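Local structure of myosin-4 (Saccharomyces cerevisiae, 3MMI) at residues N196-V201 / T213-D218; G100-L105 / C203-V208. The protein carries specific messenger RNAs, among them ASH1 mRNA, into the yeast bud as a type V myosin motor recruited through SHE3, here represented by its globular tail. All coordinates share one frame; numbering follows the deposited sequence.

Overall arrangement
Both contacts belong to the all-helical globular tail of the myosin and share helix 185-204. In contact 1 this helix packs against its successor, helix 209-234, as one side of a helical hairpin; in contact 2 the turn just past its C-terminal end rests on helix 97-108, an earlier part of the tail. The contact centres lie about 10 Å apart and are joined through I102, whose CD1 is 3.5 Å from V201 CG1 and equally 3.5 Å from F198 CE1. Contact 1 is the more buried, its centre about 11 Å from that of the chain against about 15 Å for contact 2. Contact 1 closes the hairpin itself; contact 2, with the I102 packing, joins it to helix 97-108.

Contact 1 (N196-V201 / T213-D218)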
ATOM      1  N   ASN A 196      -2.564  13.630   9.859  1.00 23.49           N
ATOM      2  CA  ASN A 196      -3.917  14.203  10.214  1.00 27.07           C
ATOM      3  C   ASN A 196      -4.659  14.697   8.963  1.00 22.25           C
ATOM      4  O   ASN A 196      -5.819  14.551   8.850  1.00 21.04           O
ATOM      5  CB  ASN A 196      -3.837  15.387  11.240  1.00 26.06           C
ATOM      6  CG  ASN A 196      -3.335  14.962  12.618  1.00 22.13           C
ATOM      7  OD1 ASN A 196      -2.548  15.683  13.262  1.00 25.54           O
ATOM      8  ND2 ASN A 196      -3.713  13.793  13.041  1.00 18.56           N
ATOM      9  N   GLU A 197      -3.908  15.219   8.008  1.00 23.05           N
ATOM     10  CA  GLU A 197      -4.502  15.719   6.798  1.00 24.49           C
ATOM     11  C   GLU A 197      -4.853  14.591   5.838  1.00 26.61           C
ATOM     12  O   GLU A 197      -5.847  14.663   5.130  1.00 27.25           O
ATOM     13  CB  GLU A 197      -3.599  16.793   6.152  1.00 24.77           C
ATOM     14  CG  GLU A 197      -3.620  18.107   6.988  1.00 30.44           C
ATOM     15  CD  GLU A 197      -2.662  19.200   6.498  1.00 32.65           C
ATOM     16  OE1 GLU A 197      -2.048  19.052   5.409  1.00 35.12           O
ATOM     17  OE2 GLU A 197      -2.501  20.179   7.212  1.00 26.21           O
ATOM     18  N   PHE A 198      -4.053  13.511   5.831  1.00 25.63           N
ATOM     19  CA  PHE A 198      -4.379  12.311   5.070  1.00 23.92           C
ATOM     20  C   PHE A 198      -5.635  11.738   5.635  1.00 25.36           C
ATOM     21  O   PHE A 198      -6.582  11.344   4.923  1.00 25.88           O
ATOM     22  CB  PHE A 198      -3.232  11.286   5.223  1.00 25.23           C
ATOM     23  CG  PHE A 198      -3.349  10.090   4.361  1.00 23.64           C
ATOM     24  CD1 PHE A 198      -4.185  10.081   3.241  1.00 24.16           C
ATOM     25  CD2 PHE A 198      -2.524   8.991   4.585  1.00 24.81           C
ATOM     26  CE1 PHE A 198      -4.248   8.990   2.380  1.00 27.26           C
ATOM     27  CE2 PHE A 198      -2.658   7.879   3.790  1.00 22.13           C
ATOM     28  CZ  PHE A 198      -3.480   7.890   2.661  1.00 21.72           C
ATOM     29  N   ASP A 199      -5.679  11.668   6.948  1.00 25.24           N
ATOM     30  CA  ASP A 199      -6.847  11.158   7.617  1.00 26.86           C
ATOM     31  C   ASP A 199      -8.161  11.962   7.379  1.00 28.90           C
ATOM     32  O   ASP A 199      -9.250  11.388   7.262  1.00 27.23           O
ATOM     33  CB  ASP A 199      -6.567  11.116   9.114  1.00 26.77           C
ATOM     34  CG  ASP A 199      -7.734  10.498   9.919  1.00 34.85           C
ATOM     35  OD1 ASP A 199      -7.774   9.265  10.130  1.00 32.01           O
ATOM     36  OD2 ASP A 199      -8.671  11.243  10.309  1.00 44.10           O
ATOM     37  N   ALA A 200      -8.061  13.298   7.266  1.00 31.16           N
ATOM     38  CA  ALA A 200      -9.285  14.145   6.971  1.00 30.36           C
ATOM     39  C   ALA A 200      -9.865  13.878   5.622  1.00 28.72           C
ATOM     40  O   ALA A 200     -11.068  13.847   5.472  1.00 29.35           O
ATOM     41  CB  ALA A 200      -8.939  15.668   7.087  1.00 28.72           C
ATOM     42  N   VAL A 201      -8.998  13.821   4.599  1.00 29.94           N
ATOM     43  CA  VAL A 201      -9.419  13.551   3.232  1.00 28.81           C
ATOM     44  C   VAL A 201     -10.087  12.162   3.166  1.00 29.19           C
ATOM     45  O   VAL A 201     -11.173  12.012   2.687  1.00 28.73           O
ATOM     46  CB  VAL A 201      -8.248  13.583   2.332  1.00 30.73           C
ATOM     47  CG1 VAL A 201      -8.699  13.203   0.916  1.00 30.80           C
ATOM     48  CG2 VAL A 201      -7.540  14.946   2.370  1.00 29.81           C
ATOM     49  N   THR A 213      -8.602   2.009   7.739  1.00 26.38           N
ATOM     50  CA  THR A 213      -7.594   1.258   8.479  1.00 27.48           C
ATOM     51  C   THR A 213      -6.672   0.452   7.591  1.00 27.21           C
ATOM     52  O   THR A 213      -5.454   0.419   7.825  1.00 28.08           O
ATOM     53  CB  THR A 213      -8.212   0.270   9.575  1.00 30.01           C
ATOM     54  OG1 THR A 213      -9.020  -0.752   8.930  1.00 40.61           O
ATOM     55  CG2 THR A 213      -9.115   1.033  10.463  1.00 25.27           C
ATOM     56  N   LYS A 214      -7.192  -0.161   6.530  1.00 25.73           N
ATOM     57  CA  LYS A 214      -6.250  -0.848   5.592  1.00 24.73           C
ATOM     58  C   LYS A 214      -5.229   0.153   4.994  1.00 22.33           C
ATOM     59  O   LYS A 214      -4.034  -0.126   4.918  1.00 21.75           O
ATOM     60  CB  LYS A 214      -7.017  -1.668   4.515  1.00 23.00           C
ATOM     61  CG  LYS A 214      -6.207  -2.085   3.416  1.00 25.68           C
ATOM     62  CD  LYS A 214      -6.838  -3.161   2.548  1.00 26.62           C
ATOM     63  CE  LYS A 214      -5.765  -4.193   2.163  1.00 23.82           C
ATOM     64  NZ  LYS A 214      -4.739  -3.626   1.387  1.00 25.56           N
ATOM     65  N   ILE A 215      -5.731   1.297   4.511  1.00 22.93           N
ATOM     66  CA  ILE A 215      -4.858   2.342   3.928  1.00 19.82           C
ATOM     67  C   ILE A 215      -3.726   2.728   4.925  1.00 18.71           C
ATOM     68  O   ILE A 215      -2.555   2.908   4.533  1.00 18.07           O
ATOM     69  CB  ILE A 215      -5.634   3.562   3.430  1.00 19.44           C
ATOM     70  CG1 ILE A 215      -6.453   3.209   2.186  1.00 22.65           C
ATOM     71  CG2 ILE A 215      -4.591   4.682   3.033  1.00 21.93           C
ATOM     72  CD1 ILE A 215      -7.509   4.034   1.809  1.00 19.90           C
ATOM     73  N   PHE A 216      -4.059   2.820   6.197  1.00 15.76           N
ATOM     74  CA  PHE A 216      -3.062   3.210   7.155  1.00 20.48           C
ATOM     75  C   PHE A 216      -2.022   2.075   7.403  1.00 24.06           C
ATOM     76  O   PHE A 216      -0.860   2.354   7.609  1.00 21.52           O
ATOM     77  CB  PHE A 216      -3.684   3.617   8.518  1.00 19.56           C
ATOM     78  CG  PHE A 216      -4.328   5.041   8.541  1.00 25.44           C
ATOM     79  CD1 PHE A 216      -4.002   6.040   7.591  1.00 26.43           C
ATOM     80  CD2 PHE A 216      -5.238   5.365   9.534  1.00 29.81           C
ATOM     81  CE1 PHE A 216      -4.586   7.342   7.646  1.00 28.20           C
ATOM     82  CE2 PHE A 216      -5.841   6.662   9.580  1.00 28.64           C
ATOM     83  CZ  PHE A 216      -5.494   7.635   8.626  1.00 23.35           C
ATOM     84  N   ASN A 217      -2.493   0.808   7.496  1.00 23.12           N
ATOM     85  CA  ASN A 217      -1.590  -0.359   7.479  1.00 25.33           C
ATOM     86  C   ASN A 217      -0.692  -0.382   6.226  1.00 23.19           C
ATOM     87  O   ASN A 217       0.496  -0.595   6.368  1.00 23.18           O
ATOM     88  CB  ASN A 217      -2.351  -1.720   7.613  1.00 24.19           C
ATOM     89  CG  ASN A 217      -2.960  -1.921   9.025  1.00 29.92           C
ATOM     90  OD1 ASN A 217      -4.173  -2.122   9.185  1.00 31.46           O
ATOM     91  ND2 ASN A 217      -2.140  -1.787  10.040  1.00 27.41           N
ATOM     92  N   ASP A 218      -1.258  -0.162   5.032  1.00 21.03           N
ATOM     93  CA  ASP A 218      -0.418  -0.237   3.863  1.00 20.64           C
ATOM     94  C   ASP A 218       0.605   0.892   3.804  1.00 19.62           C
ATOM     95  O   ASP A 218       1.661   0.792   3.186  1.00 19.69           O
ATOM     96  CB  ASP A 218      -1.257  -0.311   2.584  1.00 20.33           C
ATOM     97  CG  ASP A 218      -2.030  -1.624   2.462  1.00 21.17           C
ATOM     98  OD1 ASP A 218      -1.696  -2.573   3.216  1.00 21.27           O
ATOM     99  OD2 ASP A 218      -2.988  -1.691   1.662  1.00 20.86           O
TER
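I215 opens the contact from helix 209-234 by setting its CG2 methyl against the ring of F198, on helix 185-204, with CG2 3.4 Å from F198 CZ. The methyl stands anti to the backbone N of I215, and the two side chains meet at a slant. Y153 of helix 132-168 also touches I215, while I102 of helix 97-108 and M161 of helix 132-168 border F198, so this end of the contact is embedded among other helices.

The next residue, F216, bridges two neighbours on the opposing helix. Its CE1 lies 4.0 Å from F198 CD2, and its edge is directed at the F198 face in an offset edge-to-face pair, the ring centroids 5.9 Å apart and the planes at 70°. At the same F216 ring, the carboxylate of D199 comes up to the edge: OD1 is 3.2 Å from F216 CZ, and carboxylate and ring planes are only 23° apart. D199 OD1 is also hydrogen-bonded to NE2 of H212, whose ring in turn meets F216. W256 adds another edge-to-face partner for F216.

The segments run roughly antiparallel, at 148°, with axes 11.6 Å apart, a spacing bridged by the large aromatic side chains of this helical hairpin. The chemistry is therefore mixed: I215 and F198 contribute apolar packing, whereas the oxygen at the F216 edge faces ring hydrogens that are probably slightly positive, a weak electrostatic complement to the H212 bond.

Contact 2 (G100-L105 / C203-V208); sequences GGIFWL and CKFQVV
F205 and F103 form a T-shaped pair where a Schellman motif ends helix 185-204 against helix 97-108. Q206, with positive phi, is the C-prime residue of that motif; the chain turns there, and the residues before and after it, F205 and V207, both point toward helix 97-108. The close-packed part centres on I102. Its CG2 lies 3.8 Å from V207 CG1 and 4.0 Å from F205 CD2, reaching the F205 ring at its edge, while W156 of helix 132-168 and L202 cover I102 further.

Toward the more exposed side the packing is wider and aromatic. The edge of F103 is turned to the face of F205, with centroids 5.7 Å apart and planes at 75°; V41 and V43 also touch F103. On the opposite face of F205 lies CG of K204. Q206, in the turn, is exposed. With F205 cut back to an alanine, the edge of F103 would probably lose its aromatic face and a gap would open beside I102 CG2. F103 CB makes a CH-pi contact with the F205 ring, 4.3 Å from its centroid and 14° off the ring normal.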
ATOM      1  N   GLY A 100      -7.187  13.199  -5.554  1.00 40.57           N
ATOM      2  CA  GLY A 100      -7.712  12.486  -6.695  1.00 38.43           C
ATOM      3  C   GLY A 100      -7.730  10.971  -6.513  1.00 34.60           C
ATOM      4  O   GLY A 100      -8.750  10.338  -6.791  1.00 34.54           O
ATOM      5  N   GLY A 101      -6.597  10.416  -6.084  1.00 32.88           N
ATOM      6  CA  GLY A 101      -6.475   8.999  -5.745  1.00 30.05           C
ATOM      7  C   GLY A 101      -7.581   8.545  -4.794  1.00 30.37           C
ATOM      8  O   GLY A 101      -8.382   7.607  -5.076  1.00 28.14           O
ATOM      9  N   ILE A 102      -7.717   9.287  -3.716  1.00 28.32           N
ATOM     10  CA  ILE A 102      -8.719   8.956  -2.732  1.00 30.01           C
ATOM     11  C   ILE A 102     -10.151   9.080  -3.202  1.00 29.22           C
ATOM     12  O   ILE A 102     -10.945   8.209  -2.936  1.00 28.14           O
ATOM     13  CB  ILE A 102      -8.532   9.755  -1.427  1.00 30.75           C
ATOM     14  CG1 ILE A 102      -7.224   9.327  -0.746  1.00 35.76           C
ATOM     15  CG2 ILE A 102      -9.629   9.428  -0.442  1.00 31.46           C
ATOM     16  CD1 ILE A 102      -6.677  10.443   0.304  1.00 36.03           C
ATOM     17  N   PHE A 103     -10.482  10.181  -3.903  1.00 31.57           N
ATOM     18  CA  PHE A 103     -11.843  10.373  -4.434  1.00 30.02           C
ATOM     19  C   PHE A 103     -12.197   9.165  -5.322  1.00 28.33           C
ATOM     20  O   PHE A 103     -13.178   8.531  -5.104  1.00 26.08           O
ATOM     21  CB  PHE A 103     -11.869  11.650  -5.289  1.00 32.10           C
ATOM     22  CG  PHE A 103     -13.156  11.852  -6.027  1.00 35.04           C
ATOM     23  CD1 PHE A 103     -14.293  12.277  -5.335  1.00 34.19           C
ATOM     24  CD2 PHE A 103     -13.238  11.637  -7.405  1.00 36.43           C
ATOM     25  CE1 PHE A 103     -15.502  12.478  -6.021  1.00 36.66           C
ATOM     26  CE2 PHE A 103     -14.426  11.849  -8.068  1.00 39.54           C
ATOM     27  CZ  PHE A 103     -15.555  12.267  -7.386  1.00 37.25           C
ATOM     28  N   TRP A 104     -11.344   8.851  -6.298  1.00 28.35           N
ATOM     29  CA  TRP A 104     -11.643   7.790  -7.276  1.00 28.79           C
ATOM     30  C   TRP A 104     -11.729   6.413  -6.562  1.00 29.40           C
ATOM     31  O   TRP A 104     -12.653   5.613  -6.806  1.00 29.51           O
ATOM     32  CB  TRP A 104     -10.632   7.810  -8.457  1.00 27.74           C
ATOM     33  CG  TRP A 104     -10.877   9.094  -9.360  1.00 34.97           C
ATOM     34  CD1 TRP A 104     -10.029  10.170  -9.552  1.00 31.91           C
ATOM     35  CD2 TRP A 104     -12.065   9.390 -10.121  1.00 34.45           C
ATOM     36  NE1 TRP A 104     -10.608  11.082 -10.408  1.00 36.30           N
ATOM     37  CE2 TRP A 104     -11.858  10.636 -10.763  1.00 40.62           C
ATOM     38  CE3 TRP A 104     -13.276   8.719 -10.328  1.00 34.82           C
ATOM     39  CZ2 TRP A 104     -12.837  11.225 -11.605  1.00 36.09           C
ATOM     40  CZ3 TRP A 104     -14.233   9.281 -11.166  1.00 40.00           C
ATOM     41  CH2 TRP A 104     -14.010  10.530 -11.789  1.00 35.69           C
ATOM     42  N   LEU A 105     -10.814   6.173  -5.627  1.00 26.81           N
ATOM     43  CA  LEU A 105     -10.726   4.879  -5.013  1.00 25.33           C
ATOM     44  C   LEU A 105     -11.873   4.705  -4.077  1.00 26.27           C
ATOM     45  O   LEU A 105     -12.454   3.639  -3.998  1.00 24.34           O
ATOM     46  CB  LEU A 105      -9.423   4.643  -4.289  1.00 23.98           C
ATOM     47  CG  LEU A 105      -8.278   4.307  -5.274  1.00 26.59           C
ATOM     48  CD1 LEU A 105      -6.910   4.552  -4.740  1.00 23.62           C
ATOM     49  CD2 LEU A 105      -8.410   2.903  -5.888  1.00 28.01           C
ATOM     50  N   CYS A 203     -11.735  10.678   5.526  1.00 33.20           N
ATOM     51  CA  CYS A 203     -13.137  10.974   6.045  1.00 34.74           C
ATOM     52  C   CYS A 203     -13.947  11.889   5.118  1.00 34.53           C
ATOM     53  O   CYS A 203     -15.097  11.628   4.912  1.00 34.39           O
ATOM     54  CB  CYS A 203     -13.154  11.599   7.407  1.00 34.55           C
ATOM     55  SG  CYS A 203     -12.222  10.722   8.715  1.00 40.32           S
ATOM     56  N   LYS A 204     -13.320  12.900   4.525  1.00 35.57           N
ATOM     57  CA  LYS A 204     -14.001  13.832   3.608  1.00 39.10           C
ATOM     58  C   LYS A 204     -14.636  13.048   2.481  1.00 39.71           C
ATOM     59  O   LYS A 204     -15.892  13.094   2.307  1.00 42.38           O
ATOM     60  CB  LYS A 204     -13.001  14.884   3.038  1.00 38.35           C
ATOM     61  CG  LYS A 204     -13.665  15.975   2.164  1.00 46.82           C
ATOM     62  N   PHE A 205     -13.812  12.265   1.766  1.00 37.26           N
ATOM     63  CA  PHE A 205     -14.287  11.524   0.597  1.00 36.55           C
ATOM     64  C   PHE A 205     -14.989  10.217   0.958  1.00 34.00           C
ATOM     65  O   PHE A 205     -15.146   9.344   0.132  1.00 36.84           O
ATOM     66  CB  PHE A 205     -13.173  11.370  -0.451  1.00 36.04           C
ATOM     67  CG  PHE A 205     -12.748  12.644  -1.053  1.00 37.33           C
ATOM     68  CD1 PHE A 205     -13.685  13.621  -1.404  1.00 40.51           C
ATOM     69  CD2 PHE A 205     -11.410  12.898  -1.314  1.00 39.79           C
ATOM     70  CE1 PHE A 205     -13.255  14.826  -1.979  1.00 42.86           C
ATOM     71  CE2 PHE A 205     -11.008  14.110  -1.894  1.00 41.38           C
ATOM     72  CZ  PHE A 205     -11.930  15.063  -2.223  1.00 37.07           C
ATOM     73  N   GLN A 206     -15.391  10.093   2.207  1.00 32.68           N
ATOM     74  CA  GLN A 206     -16.186   8.968   2.678  1.00 36.05           C
ATOM     75  C   GLN A 206     -15.620   7.511   2.470  1.00 36.62           C
ATOM     76  O   GLN A 206     -16.394   6.560   2.221  1.00 33.06           O
ATOM     77  CB  GLN A 206     -17.630   9.065   2.122  1.00 37.63           C
ATOM     78  CG  GLN A 206     -18.518  10.206   2.795  1.00 41.75           C
ATOM     79  CD  GLN A 206     -19.893  10.384   2.077  1.00 46.21           C
ATOM     80  OE1 GLN A 206     -20.768   9.508   2.148  1.00 45.04           O
ATOM     81  NE2 GLN A 206     -20.035  11.471   1.328  1.00 47.51           N
ATOM     82  N   VAL A 207     -14.306   7.292   2.655  1.00 35.12           N
ATOM     83  CA  VAL A 207     -13.873   5.927   2.532  1.00 33.57           C
ATOM     84  C   VAL A 207     -14.379   5.085   3.699  1.00 32.59           C
ATOM     85  O   VAL A 207     -14.369   5.517   4.815  1.00 31.89           O
ATOM     86  CB  VAL A 207     -12.372   5.746   2.101  1.00 34.46           C
ATOM     87  CG1 VAL A 207     -11.748   6.985   1.522  1.00 29.63           C
ATOM     88  CG2 VAL A 207     -11.514   5.078   3.166  1.00 38.40           C
ATOM     89  N   VAL A 208     -14.864   3.884   3.434  1.00 33.15           N
ATOM     90  CA  VAL A 208     -15.402   3.055   4.504  1.00 34.75           C
ATOM     91  C   VAL A 208     -14.310   2.767   5.553  1.00 35.89           C
ATOM     92  O   VAL A 208     -13.123   2.707   5.224  1.00 34.07           O
ATOM     93  CB  VAL A 208     -16.011   1.686   3.995  1.00 34.80           C
ATOM     94  CG1 VAL A 208     -17.001   1.975   2.970  1.00 42.46           C
ATOM     95  CG2 VAL A 208     -14.953   0.751   3.366  1.00 35.66           C
TER